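PDB 3A04: tryptophanyl-tRNA synthetase from Aeropyrum pernix, which catalyses the ATP-dependent attachment of L-tryptophan to tRNA(Trp), releasing AMP and diphosphate, as a class I aminoacyl-tRNA synthetase. Local coordinates for residues Y149-R154 with A193-H198. Numbering follows the deposited sequence.
Sequences YFQTNR and AADILH
Y149 and D195 meet through a short hydrogen bond, the phenol OH of Y149 donating to D195 OD1 at 2.7 Å from above the carboxylate plane. The other oxygen, D195 OD2, takes Q151 NE2 at 2.9 Å on its syn lone pair; amide and carboxylate lie nearly coplanar and the N-H points almost straight at its target (166°). H198 comes tip to tip with the tyrosine, its CE1 3.1 Å from Y149 OH, and turns its edge toward the Y149 face in an offset edge-to-face pair, planes 72° apart. R154 NH2 donates to H198 NE2 at 3.0 Å, within both planes, while R154 NE sits over the rim of the Y149 ring. The other ring nitrogen, H198 ND1, donates to A194 O 2.9 Å away on the preceding turn; CG between backbone N and carbonyl carbon (chi1 78°) lets the ring fold back there. An alanine at H198 would probably leave R154 NH2 without this acceptor and open a gap beside the Y149 ring. Further out, E147 forms a salt bridge with R154, Y158 hydrogen-bonds D195 OD1, and E112 N holds Q151 OE1. The network ties strand 147-150, outermost of the sheet within this chain, to helix 183-197 in the Rossmann-type catalytic domain. With ND1 donating and NE2 accepting, H198 is probably neutral; D195, probably ionised, would be stabilised by Y149, Q151 and Y158.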
loop_
_atom_site.group_PDB
_atom_site.type_symbol
_atom_site.label_atom_id
_atom_site.label_comp_id
_atom_site.label_asym_id
_atom_site.label_seq_id
_atom_site.Cartn_x
_atom_site.Cartn_y
_atom_site.Cartn_z
ATOM N N TYR A 149 -12.472 10.848 -6.638
ATOM C CA TYR A 149 -11.690 9.691 -6.994
ATOM C C TYR A 149 -11.848 8.616 -6.002
ATOM O O TYR A 149 -12.241 8.897 -4.817
ATOM C CB TYR A 149 -10.198 10.077 -7.179
ATOM C CG TYR A 149 -9.485 10.358 -5.876
ATOM C CD1 TYR A 149 -8.891 9.308 -5.131
ATOM C CD2 TYR A 149 -9.456 11.667 -5.387
ATOM C CE1 TYR A 149 -8.188 9.599 -3.879
ATOM C CE2 TYR A 149 -8.794 12.007 -4.143
ATOM C CZ TYR A 149 -8.165 10.928 -3.429
ATOM O OH TYR A 149 -7.567 11.160 -2.214
ATOM N N PHE A 150 -11.464 7.398 -6.418
ATOM C CA PHE A 150 -11.481 6.218 -5.549
ATOM C C PHE A 150 -10.031 5.933 -5.127
ATOM O O PHE A 150 -9.137 6.026 -5.984
ATOM C CB PHE A 150 -11.961 4.963 -6.282
ATOM C CG PHE A 150 -13.404 5.011 -6.671
ATOM C CD1 PHE A 150 -14.392 4.596 -5.783
ATOM C CD2 PHE A 150 -13.790 5.488 -7.926
ATOM C CE1 PHE A 150 -15.803 4.628 -6.186
ATOM C CE2 PHE A 150 -15.214 5.536 -8.301
ATOM C CZ PHE A 150 -16.150 5.114 -7.450
ATOM N N GLN A 151 -9.848 5.651 -3.842
ATOM C CA GLN A 151 -8.548 5.240 -3.287
ATOM C C GLN A 151 -7.972 4.066 -4.107
ATOM O O GLN A 151 -6.761 3.998 -4.245
ATOM C CB GLN A 151 -8.634 4.725 -1.844
ATOM C CG GLN A 151 -8.991 5.840 -0.822
ATOM C CD GLN A 151 -9.175 5.275 0.582
ATOM O OE1 GLN A 151 -9.585 4.143 0.783
ATOM N NE2 GLN A 151 -8.922 6.127 1.562
ATOM N N THR A 152 -8.817 3.222 -4.673
ATOM C CA THR A 152 -8.316 2.029 -5.317
ATOM C C THR A 152 -8.129 2.321 -6.808
ATOM O O THR A 152 -7.831 1.395 -7.582
ATOM C CB THR A 152 -9.221 0.771 -5.181
ATOM O OG1 THR A 152 -10.485 1.036 -5.795
ATOM C CG2 THR A 152 -9.401 0.294 -3.696
ATOM N N ASN A 153 -8.317 3.547 -7.222
ATOM C CA ASN A 153 -8.142 3.804 -8.667
ATOM C C ASN A 153 -7.469 5.123 -8.940
ATOM O O ASN A 153 -7.887 5.902 -9.809
ATOM C CB ASN A 153 -9.502 3.680 -9.437
ATOM C CG ASN A 153 -9.303 3.422 -10.928
ATOM O OD1 ASN A 153 -8.276 2.872 -11.311
ATOM N ND2 ASN A 153 -10.254 3.837 -11.775
ATOM N N ARG A 154 -6.492 5.489 -8.126
ATOM C CA ARG A 154 -5.997 6.892 -8.178
ATOM C C ARG A 154 -4.606 7.020 -8.893
ATOM O O ARG A 154 -4.247 8.078 -9.402
ATOM C CB ARG A 154 -5.911 7.459 -6.761
ATOM C CG ARG A 154 -5.514 8.958 -6.633
ATOM C CD ARG A 154 -6.407 9.826 -7.580
ATOM N NE ARG A 154 -6.383 11.228 -7.142
ATOM C CZ ARG A 154 -6.811 12.222 -7.866
ATOM N NH1 ARG A 154 -7.314 11.994 -9.100
ATOM N NH2 ARG A 154 -6.706 13.418 -7.372
ATOM N N ALA A 193 -3.322 9.466 4.779
ATOM C CA ALA A 193 -2.329 10.558 4.694
ATOM C C ALA A 193 -2.085 10.856 3.196
ATOM O O ALA A 193 -1.857 12.000 2.831
ATOM C CB ALA A 193 -0.991 10.099 5.333
ATOM N N ALA A 194 -1.939 9.791 2.373
ATOM C CA ALA A 194 -1.798 10.030 0.916
ATOM C C ALA A 194 -2.961 10.782 0.313
ATOM O O ALA A 194 -2.781 11.634 -0.613
ATOM C CB ALA A 194 -1.573 8.672 0.186
ATOM N N ASP A 195 -4.184 10.455 0.732
ATOM C CA ASP A 195 -5.348 11.260 0.236
ATOM C C ASP A 195 -5.069 12.778 0.429
ATOM O O ASP A 195 -5.262 13.582 -0.480
ATOM C CB ASP A 195 -6.648 10.875 1.004
ATOM C CG ASP A 195 -7.182 9.509 0.578
ATOM O OD1 ASP A 195 -6.914 9.097 -0.596
ATOM O OD2 ASP A 195 -7.801 8.807 1.410
ATOM N N ILE A 196 -4.634 13.175 1.627
ATOM C CA ILE A 196 -4.343 14.607 1.875
ATOM C C ILE A 196 -3.153 15.153 1.073
ATOM O O ILE A 196 -3.227 16.229 0.438
ATOM C CB ILE A 196 -4.113 14.822 3.400
ATOM C CG1 ILE A 196 -5.419 14.437 4.129
ATOM C CG2 ILE A 196 -3.604 16.264 3.677
ATOM C CD1 ILE A 196 -5.263 14.157 5.704
ATOM N N LEU A 197 -2.044 14.425 1.090
ATOM C CA LEU A 197 -0.785 14.973 0.576
ATOM C C LEU A 197 -0.643 14.797 -0.921
ATOM O O LEU A 197 0.113 15.522 -1.483
ATOM C CB LEU A 197 0.371 14.230 1.279
ATOM C CG LEU A 197 0.431 14.590 2.778
ATOM C CD1 LEU A 197 1.400 13.679 3.483
ATOM C CD2 LEU A 197 0.770 16.085 3.091
ATOM N N HIS A 198 -1.291 13.803 -1.583
ATOM C CA HIS A 198 -0.948 13.502 -2.985
ATOM C C HIS A 198 -1.310 14.672 -3.903
ATOM O O HIS A 198 -0.760 14.799 -4.974
ATOM C CB HIS A 198 -1.674 12.237 -3.535
ATOM C CG HIS A 198 -3.118 12.468 -3.907
ATOM N ND1 HIS A 198 -4.112 12.682 -2.971
ATOM C CD2 HIS A 198 -3.735 12.516 -5.134
ATOM C CE1 HIS A 198 -5.282 12.835 -3.590
ATOM N NE2 HIS A 198 -5.077 12.769 -4.901
#